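Long-range contact in fructose transport system repressor FruR (Pseudomonas putida, PDB 3O75), which probably represses or activates genes as a DNA-binding regulator of the LacI family and is seen here with fructose 1-phosphate bound: residues S108-A113 against N228-Q233. Residues are numbered along the deposited sequence; the frame is centred on the assembly and turned at random.
Sequences SRQLAA and NAMAQQ. With F1X (1-O-phosphono-beta-D-fructofuranose), chain C.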
loop_
_atom_site.group_PDB
_atom_site.type_symbol
_atom_site.label_atom_id
_atom_site.label_comp_id
_atom_site.label_asym_id
_atom_site.label_seq_id
_atom_site.Cartn_x
_atom_site.Cartn_y
_atom_site.Cartn_z
ATOM N N SER A 108 -8.350 -4.917 -21.209
ATOM C CA SER A 108 -8.652 -3.569 -21.667
ATOM C C SER A 108 -9.799 -3.583 -22.681
ATOM O O SER A 108 -10.746 -2.796 -22.579
ATOM C CB SER A 108 -7.409 -2.921 -22.281
ATOM O OG SER A 108 -7.588 -1.520 -22.425
ATOM N N ARG A 109 -9.709 -4.481 -23.657
ATOM C CA ARG A 109 -10.736 -4.597 -24.685
ATOM C C ARG A 109 -12.099 -4.841 -24.053
ATOM O O ARG A 109 -13.065 -4.132 -24.334
ATOM C CB ARG A 109 -10.399 -5.733 -25.652
ATOM C CG ARG A 109 -11.502 -6.026 -26.650
ATOM C CD ARG A 109 -11.095 -7.090 -27.655
ATOM N NE ARG A 109 -10.832 -8.381 -27.024
ATOM C CZ ARG A 109 -9.642 -8.974 -27.012
ATOM N NH1 ARG A 109 -8.603 -8.396 -27.604
ATOM N NH2 ARG A 109 -9.491 -10.148 -26.413
ATOM N N GLN A 110 -12.166 -5.839 -23.183
ATOM C CA GLN A 110 -13.415 -6.171 -22.516
ATOM C C GLN A 110 -13.917 -4.980 -21.704
ATOM O O GLN A 110 -15.121 -4.726 -21.631
ATOM C CB GLN A 110 -13.227 -7.398 -21.626
ATOM C CG GLN A 110 -14.522 -8.009 -21.125
ATOM C CD GLN A 110 -14.291 -9.232 -20.258
ATOM O OE1 GLN A 110 -13.208 -9.814 -20.262
ATOM N NE2 GLN A 110 -15.316 -9.633 -19.515
ATOM N N LEU A 111 -12.986 -4.237 -21.113
ATOM C CA LEU A 111 -13.341 -3.087 -20.291
ATOM C C LEU A 111 -13.940 -1.951 -21.125
ATOM O O LEU A 111 -15.020 -1.451 -20.816
ATOM C CB LEU A 111 -12.120 -2.600 -19.504
ATOM C CG LEU A 111 -12.307 -1.649 -18.320
ATOM C CD1 LEU A 111 -13.277 -2.232 -17.301
ATOM C CD2 LEU A 111 -10.965 -1.339 -17.663
ATOM N N ALA A 112 -13.240 -1.531 -22.174
ATOM C CA ALA A 112 -13.747 -0.457 -23.024
ATOM C C ALA A 112 -15.080 -0.830 -23.671
ATOM O O ALA A 112 -15.980 0.004 -23.791
ATOM C CB ALA A 112 -12.728 -0.086 -24.088
ATOM N N ALA A 113 -15.204 -2.089 -24.083
ATOM C CA ALA A 113 -16.423 -2.558 -24.739
ATOM C C ALA A 113 -17.637 -2.419 -23.824
ATOM O O ALA A 113 -18.730 -2.087 -24.279
ATOM C CB ALA A 113 -16.262 -4.013 -25.219
ATOM N N ASN A 228 -16.867 0.018 -13.405
ATOM C CA ASN A 228 -16.407 -1.285 -13.876
ATOM C C ASN A 228 -14.906 -1.431 -13.665
ATOM O O ASN A 228 -14.147 -0.514 -13.957
ATOM C CB ASN A 228 -16.762 -1.488 -15.348
ATOM C CG ASN A 228 -18.236 -1.776 -15.553
ATOM O OD1 ASN A 228 -19.019 -1.760 -14.601
ATOM N ND2 ASN A 228 -18.623 -2.048 -16.797
ATOM N N ALA A 229 -14.480 -2.584 -13.166
ATOM C CA ALA A 229 -13.092 -2.758 -12.765
ATOM C C ALA A 229 -12.520 -4.100 -13.200
ATOM O O ALA A 229 -13.205 -5.124 -13.154
ATOM C CB ALA A 229 -12.968 -2.596 -11.255
ATOM N N MET A 230 -11.259 -4.078 -13.626
ATOM C CA MET A 230 -10.523 -5.292 -13.934
ATOM C C MET A 230 -9.426 -5.479 -12.892
ATOM O O MET A 230 -8.345 -4.894 -13.001
ATOM C CB MET A 230 -9.906 -5.208 -15.330
ATOM C CG MET A 230 -10.882 -5.412 -16.465
ATOM S SD MET A 230 -11.340 -7.147 -16.711
ATOM C CE MET A 230 -12.347 -6.997 -18.188
ATOM N N ALA A 231 -9.715 -6.283 -11.874
ATOM C CA ALA A 231 -8.784 -6.488 -10.774
ATOM C C ALA A 231 -7.809 -7.627 -11.060
ATOM O O ALA A 231 -8.192 -8.655 -11.608
ATOM C CB ALA A 231 -9.547 -6.750 -9.488
ATOM N N GLN A 232 -6.547 -7.441 -10.684
ATOM C CA GLN A 232 -5.555 -8.501 -10.801
ATOM C C GLN A 232 -5.892 -9.622 -9.837
ATOM O O GLN A 232 -6.516 -9.395 -8.804
ATOM C CB GLN A 232 -4.163 -7.989 -10.435
ATOM C CG GLN A 232 -3.549 -6.977 -11.373
ATOM C CD GLN A 232 -2.130 -6.625 -10.958
ATOM O OE1 GLN A 232 -1.283 -7.506 -10.801
ATOM N NE2 GLN A 232 -1.869 -5.337 -10.771
ATOM N N GLN A 233 -5.455 -10.830 -10.167
ATOM C CA GLN A 233 -5.452 -11.918 -9.201
ATOM C C GLN A 233 -4.087 -11.928 -8.513
ATOM O O GLN A 233 -3.234 -12.762 -8.814
ATOM C CB GLN A 233 -5.738 -13.254 -9.889
ATOM C CG GLN A 233 -7.049 -13.264 -10.671
ATOM C CD GLN A 233 -7.475 -14.656 -11.097
ATOM O OE1 GLN A 233 -7.585 -15.562 -10.271
ATOM N NE2 GLN A 233 -7.725 -14.831 -12.389
HETATM C C1 F1X C . -1.140 -2.156 -11.187
HETATM O O1 F1X C . -2.249 -1.381 -10.758
HETATM P P1 F1X C . -3.734 -1.936 -11.026
HETATM C C2 F1X C . -0.570 -1.539 -12.452
HETATM O O2 F1X C . -1.635 -1.120 -13.315
HETATM C C3 F1X C . 0.320 -2.539 -13.176
HETATM O O3 F1X C . -0.434 -3.447 -13.976
HETATM C C4 F1X C . 1.199 -1.618 -13.985
HETATM O O4 F1X C . 2.399 -2.232 -14.462
HETATM C C5 F1X C . 1.483 -0.594 -12.902
HETATM O O5 F1X C . 0.263 -0.412 -12.174
HETATM C C6 F1X C . 2.026 0.681 -13.499
HETATM O O6 F1X C . 3.434 0.486 -13.526
HETATM O O1P F1X C . -3.814 -2.098 -12.522
HETATM O O2P F1X C . -3.787 -3.234 -10.267
HETATM O O3P F1X C . -4.626 -0.845 -10.487
#
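Leu111 and Gln110 of helix 104-116 lie over Met230 and Asn228 of strand 227-231, a helix-on-sheet layer in one lobe of the two-lobed periplasmic-binding-protein fold used by LacI-family repressors. The segments 108-113 and 228-231 run nearly antiparallel (171°), their axes coming within 9.1 Å, and everything that passes between them is van der Waals contact. Leu111 makes one of two such contacts. Its CD1 methyl reaches the strand between two residues whose CB atoms face the helix, lying 4.1 Å from Met230 CG and about as far from Asn228 CB, while the Asn228 carbonyl O sits beside the same methyl. The Leu111 and Asn228 side chains lie alongside each other, heading opposite ways, and Phe265 of strand 257-266 touches Leu111, Gln110 and Met230 alike. The other contact is on the Gln110 side, where that residue is exposed while Met230 is buried: Met230 bends at chi2 (-76°), which carries its methyl across the extended Gln110 chain at about a right angle, and Met230 CE ends 3.6 Å from Gln110 CB.

Asn228 has its polar end tied elsewhere: OD1 accepts from the backbone N of Ile269, and ND2 is hydrogen-bonded to Ser114 OG, just beyond the helical segment. Past the strand, the chain leads to the ligand. Arg138 and Arg263 bond the ligand, and Gln232 NE2 also donates to phosphate oxygen O2P of the sugar at 2.9 Å, with an N-H...O angle of 152°.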